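Local coordinates for SWD1-like protein (Myceliophthora thermophila, PDB 6E29) that is a Swd1 (Cps50) subunit of the COMPASS histone H3K4 methyltransferase, here its WD-repeat beta-propeller domain, probably a protein-binding scaffold, at residues L231-A234 and I238-T241; L328-G333 and G337-W342. All coordinates share one frame; numbering follows the deposited sequence.

Both contacts are beta hairpins that join the two middle strands of a four-stranded propeller blade, each closing a turn of three residues. From the N terminus, the chain first lays down strand 19-23 and then winds through successive four-stranded blades. Contact 1 pairs strand 229-234 with strand 239-243 within one blade. The chain next builds the blade of strands 274-279 to 306-310, and contact 2 follows in the last blade. The two lie in series, with centres 21 Å apart and nothing touching between them. Contact 2 does the wider tying, because its second strand pairs with 19-23 and so joins the two ends of the chain.

Contact 1: L231-A234 and I238-T241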
loop_
_atom_site.group_PDB
_atom_site.type_symbol
_atom_site.label_atom_id
_atom_site.label_comp_id
_atom_site.label_asym_id
_atom_site.label_seq_id
_atom_site.Cartn_x
_atom_site.Cartn_y
_atom_site.Cartn_z
ATOM N N LEU B 231 7.822 -4.534 -4.298
ATOM C CA LEU B 231 7.275 -5.714 -3.648
ATOM C C LEU B 231 5.802 -5.803 -3.984
ATOM O O LEU B 231 5.072 -4.812 -3.903
ATOM C CB LEU B 231 7.489 -5.571 -2.124
ATOM C CG LEU B 231 6.857 -6.553 -1.147
ATOM C CD1 LEU B 231 7.477 -7.901 -1.409
ATOM C CD2 LEU B 231 7.213 -6.046 0.295
ATOM N N VAL B 232 5.359 -6.997 -4.345
ATOM C CA VAL B 232 4.019 -7.206 -4.871
ATOM C C VAL B 232 3.392 -8.402 -4.151
ATOM O O VAL B 232 3.983 -9.467 -4.124
ATOM C CB VAL B 232 4.012 -7.498 -6.373
ATOM C CG1 VAL B 232 2.539 -7.677 -6.843
ATOM C CG2 VAL B 232 4.733 -6.397 -7.175
ATOM N N ASN B 233 2.238 -8.209 -3.527
ATOM C CA ASN B 233 1.476 -9.333 -2.990
ATOM C C ASN B 233 0.274 -9.541 -3.897
ATOM O O ASN B 233 -0.428 -8.575 -4.233
ATOM C CB ASN B 233 0.996 -9.104 -1.556
ATOM C CG ASN B 233 0.406 -10.378 -0.931
ATOM O OD1 ASN B 233 0.788 -11.495 -1.302
ATOM N ND2 ASN B 233 -0.526 -10.215 -0.012
ATOM N N ALA B 234 0.002 -10.787 -4.227
ATOM C CA ALA B 234 -1.116 -11.112 -5.102
ATOM C C ALA B 234 -1.739 -12.420 -4.650
ATOM O O ALA B 234 -1.137 -13.203 -3.915
ATOM C CB ALA B 234 -0.660 -11.194 -6.574
ATOM N N ILE B 238 1.990 -16.188 -4.034
ATOM C CA ILE B 238 3.386 -15.921 -4.318
ATOM C C ILE B 238 3.655 -14.450 -4.083
ATOM O O ILE B 238 2.929 -13.604 -4.601
ATOM C CB ILE B 238 3.750 -16.310 -5.754
ATOM C CG1 ILE B 238 3.511 -17.811 -5.915
ATOM C CG2 ILE B 238 5.200 -15.964 -6.026
ATOM C CD1 ILE B 238 3.622 -18.281 -7.379
ATOM N N ILE B 239 4.692 -14.153 -3.301
ATOM C CA ILE B 239 5.183 -12.796 -3.107
ATOM C C ILE B 239 6.334 -12.585 -4.080
ATOM O O ILE B 239 7.120 -13.512 -4.341
ATOM C CB ILE B 239 5.617 -12.565 -1.648
ATOM C CG1 ILE B 239 4.454 -12.832 -0.704
ATOM C CG2 ILE B 239 6.089 -11.084 -1.473
ATOM C CD1 ILE B 239 4.897 -13.014 0.828
ATOM N N ARG B 240 6.404 -11.388 -4.672
ATOM C CA ARG B 240 7.398 -11.134 -5.712
ATOM C C ARG B 240 8.045 -9.790 -5.491
ATOM O O ARG B 240 7.360 -8.838 -5.102
ATOM C CB ARG B 240 6.763 -11.089 -7.101
ATOM C CG ARG B 240 6.158 -12.489 -7.464
ATOM C CD ARG B 240 5.362 -12.363 -8.763
ATOM N NE ARG B 240 4.784 -13.626 -9.239
ATOM C CZ ARG B 240 3.585 -14.087 -8.910
ATOM N NH1 ARG B 240 2.784 -13.414 -8.069
ATOM N NH2 ARG B 240 3.176 -15.250 -9.430
ATOM N N THR B 241 9.341 -9.719 -5.773
ATOM C CA THR B 241 10.055 -8.456 -5.866
ATOM C C THR B 241 10.512 -8.262 -7.300
ATOM O O THR B 241 10.838 -9.226 -8.005
ATOM C CB THR B 241 11.239 -8.403 -4.926
ATOM O OG1 THR B 241 12.075 -9.564 -5.120
ATOM C CG2 THR B 241 10.713 -8.350 -3.455
HETATM O O HOH W 1 3.020 -11.360 -6.192
#
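The central hairpin of one propeller blade sets Leu231-Ala234 antiparallel to Ile238-Thr241. Its hydrogen-bonded pair is Val232 with Arg240: Val232 N gives to Arg240 O at 2.8 Å, and Arg240 N returns a straighter bond to Val232 O at 3.1 Å. On one face, CD1 of Leu231 presses on CG2 of Ile239 at 3.5 Å, closer than carbons usually sit. Leu231 reaches it with CG trans to its own nitrogen (chi1 172°); Thr241 CG2 lies 3.9 Å from the same CD1. Branched, apolar Leu231 and Ile239 suit this face and pack on Val277 of strand 274-279; Asn233 ND2 and Thr241 OG1, also here, bond to Trp274 O and Glu262 respectively. Toward the turn the strands part, and a water fills in: it donates to Val232 O at 3.0 Å and to Ile238 O at 2.8 Å, and accepts from Arg240 NH1 at 2.8 Å, in the guanidinium plane. Asp236 in the turn forms a salt bridge with Arg240 NH2; it and the water probably limit the group's rotation, with Ile238 CG2 packed over one face. By donating to the water's oxygen, the cation probably makes its hydrogens better donors to both carbonyls.

Contact 2: L328-G333 and G337-W342; sequences LLAACG and GRINIW
Ala330 meets the two isoleucines of the partner strand: its CB lies 3.8 Å from CG1 of Ile341 and 4.1 Å from CG2 of Ile339. Ala330 and Ile341 are a non-hydrogen-bonded pair with CA atoms 4.2 Å apart, a spacing to which a small side chain is well suited, and the branched isoleucines cover the alanine methyl. Cys332, on the same face, brings SG alongside Ile339 CG1, while Leu328 CB touches Ile341 CG2 at the strand's start. The other face belongs to Leu329, Ala331, Asn340 and Trp342. With chi1 at -79°, Trp342 has its CG trans to the carbonyl carbon, and its indole reaches back along the hairpin: CZ3 meets Ala331 CB at 3.7 Å, and CE3 brings the ring edge 3.5 Å from Leu329 O, which lies in the ring plane. The short methyl of Ala331 fits against the broad indole, which it meets obliquely. Between the two faces runs the backbone ladder. Leu329 and Trp342 exchange two bonds, as do Ala331 and Asn340, and Gly333 N gives a nearly straight one (171°) to Arg338 O. At the turn, Gly337, whose positive phi suits glycine, adds a weak bond to Gly333 O. A water hydrogen-bonds to Ala331 O at 3.0 Å and accepts from Asn340 ND2, while Asn340 OD1 bonds to Thr22. Strand 317-322 lies beyond 328-333, and the N-terminal strand 19-23 pairs with 339-343, giving the velcro closure of the propeller; the Trp342 NE1 hydrogen goes to the carboxylate of Glu17, and Cys332 and Ile339 pack on Val31 of the first blade.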
loop_
_atom_site.group_PDB
_atom_site.type_symbol
_atom_site.label_atom_id
_atom_site.label_comp_id
_atom_site.label_asym_id
_atom_site.label_seq_id
_atom_site.Cartn_x
_atom_site.Cartn_y
_atom_site.Cartn_z
ATOM N N LEU B 328 12.832 -3.260 13.621
ATOM C CA LEU B 328 11.597 -3.418 14.397
ATOM C C LEU B 328 10.457 -3.699 13.432
ATOM O O LEU B 328 10.300 -2.987 12.430
ATOM C CB LEU B 328 11.271 -2.144 15.217
ATOM C CG LEU B 328 12.313 -1.669 16.230
ATOM C CD1 LEU B 328 11.983 -0.264 16.762
ATOM C CD2 LEU B 328 12.358 -2.706 17.381
ATOM N N LEU B 329 9.621 -4.702 13.737
ATOM C CA LEU B 329 8.543 -5.101 12.816
ATOM C C LEU B 329 7.263 -5.024 13.635
ATOM O O LEU B 329 7.169 -5.693 14.669
ATOM C CB LEU B 329 8.782 -6.541 12.287
ATOM C CG LEU B 329 7.681 -7.209 11.461
ATOM C CD1 LEU B 329 7.333 -6.360 10.163
ATOM C CD2 LEU B 329 8.124 -8.625 11.076
ATOM N N ALA B 330 6.307 -4.176 13.226
ATOM C CA ALA B 330 5.043 -4.043 13.941
ATOM C C ALA B 330 3.958 -4.790 13.183
ATOM O O ALA B 330 3.923 -4.794 11.948
ATOM C CB ALA B 330 4.638 -2.569 14.090
ATOM N N ALA B 331 3.014 -5.351 13.925
ATOM C CA ALA B 331 1.930 -6.114 13.296
ATOM C C ALA B 331 0.615 -5.917 14.038
ATOM O O ALA B 331 0.594 -5.803 15.260
ATOM C CB ALA B 331 2.264 -7.603 13.238
ATOM N N CYS B 332 -0.491 -5.887 13.290
ATOM C CA CYS B 332 -1.835 -5.729 13.821
ATOM C C CYS B 332 -2.466 -7.092 13.908
ATOM O O CYS B 332 -2.565 -7.789 12.893
ATOM C CB CYS B 332 -2.678 -4.845 12.898
ATOM S SG CYS B 332 -1.931 -3.249 12.598
ATOM N N GLY B 333 -2.927 -7.464 15.104
ATOM C CA GLY B 333 -3.665 -8.712 15.246
ATOM C C GLY B 333 -5.093 -8.573 14.725
ATOM O O GLY B 333 -5.793 -7.603 15.031
ATOM N N GLY B 337 -6.931 -6.801 17.620
ATOM C CA GLY B 337 -6.517 -5.486 17.184
ATOM C C GLY B 337 -5.343 -4.895 17.925
ATOM O O GLY B 337 -5.109 -3.690 17.801
ATOM N N ARG B 338 -4.592 -5.693 18.689
ATOM C CA ARG B 338 -3.396 -5.174 19.327
ATOM C C ARG B 338 -2.284 -4.960 18.313
ATOM O O ARG B 338 -2.174 -5.692 17.329
ATOM C CB ARG B 338 -2.897 -6.151 20.375
ATOM C CG ARG B 338 -3.847 -6.218 21.528
ATOM C CD ARG B 338 -3.210 -6.829 22.719
ATOM N NE ARG B 338 -3.166 -8.277 22.655
ATOM C CZ ARG B 338 -4.091 -9.067 23.186
ATOM N NH1 ARG B 338 -5.164 -8.541 23.779
ATOM N NH2 ARG B 338 -3.954 -10.383 23.109
ATOM N N ILE B 339 -1.356 -4.052 18.639
ATOM C CA ILE B 339 -0.164 -3.894 17.821
ATOM C C ILE B 339 1.005 -4.473 18.592
ATOM O O ILE B 339 1.347 -3.981 19.679
ATOM C CB ILE B 339 0.125 -2.427 17.455
ATOM C CG1 ILE B 339 -1.056 -1.814 16.707
ATOM C CG2 ILE B 339 1.403 -2.385 16.599
ATOM C CD1 ILE B 339 -1.088 -0.279 16.784
ATOM N N ASN B 340 1.630 -5.503 18.029
ATOM C CA ASN B 340 2.854 -6.056 18.589
ATOM C C ASN B 340 4.061 -5.604 17.784
ATOM O O ASN B 340 4.013 -5.583 16.551
ATOM C CB ASN B 340 2.804 -7.578 18.609
ATOM C CG ASN B 340 1.934 -8.092 19.709
ATOM O OD1 ASN B 340 2.366 -8.169 20.862
ATOM N ND2 ASN B 340 0.684 -8.429 19.380
ATOM N N ILE B 341 5.157 -5.306 18.475
ATOM C CA ILE B 341 6.394 -4.865 17.820
ATOM C C ILE B 341 7.506 -5.818 18.201
ATOM O O ILE B 341 7.832 -5.975 19.405
ATOM C CB ILE B 341 6.777 -3.428 18.194
ATOM C CG1 ILE B 341 5.676 -2.450 17.787
ATOM C CG2 ILE B 341 8.078 -3.075 17.515
ATOM C CD1 ILE B 341 5.944 -1.055 18.353
ATOM N N TRP B 342 8.025 -6.523 17.202
ATOM C CA TRP B 342 9.146 -7.437 17.360
ATOM C C TRP B 342 10.456 -6.719 17.129
ATOM O O TRP B 342 10.577 -5.941 16.184
ATOM C CB TRP B 342 9.114 -8.563 16.309
ATOM C CG TRP B 342 8.196 -9.664 16.568
ATOM C CD1 TRP B 342 8.512 -10.910 17.057
ATOM C CD2 TRP B 342 6.789 -9.675 16.320
ATOM N NE1 TRP B 342 7.385 -11.688 17.123
ATOM C CE2 TRP B 342 6.311 -10.961 16.690
ATOM C CE3 TRP B 342 5.882 -8.730 15.841
ATOM C CZ2 TRP B 342 4.976 -11.310 16.602
ATOM C CZ3 TRP B 342 4.568 -9.078 15.745
ATOM C CH2 TRP B 342 4.120 -10.366 16.106
HETATM O O HOH W 2 -0.393 -8.276 16.632
#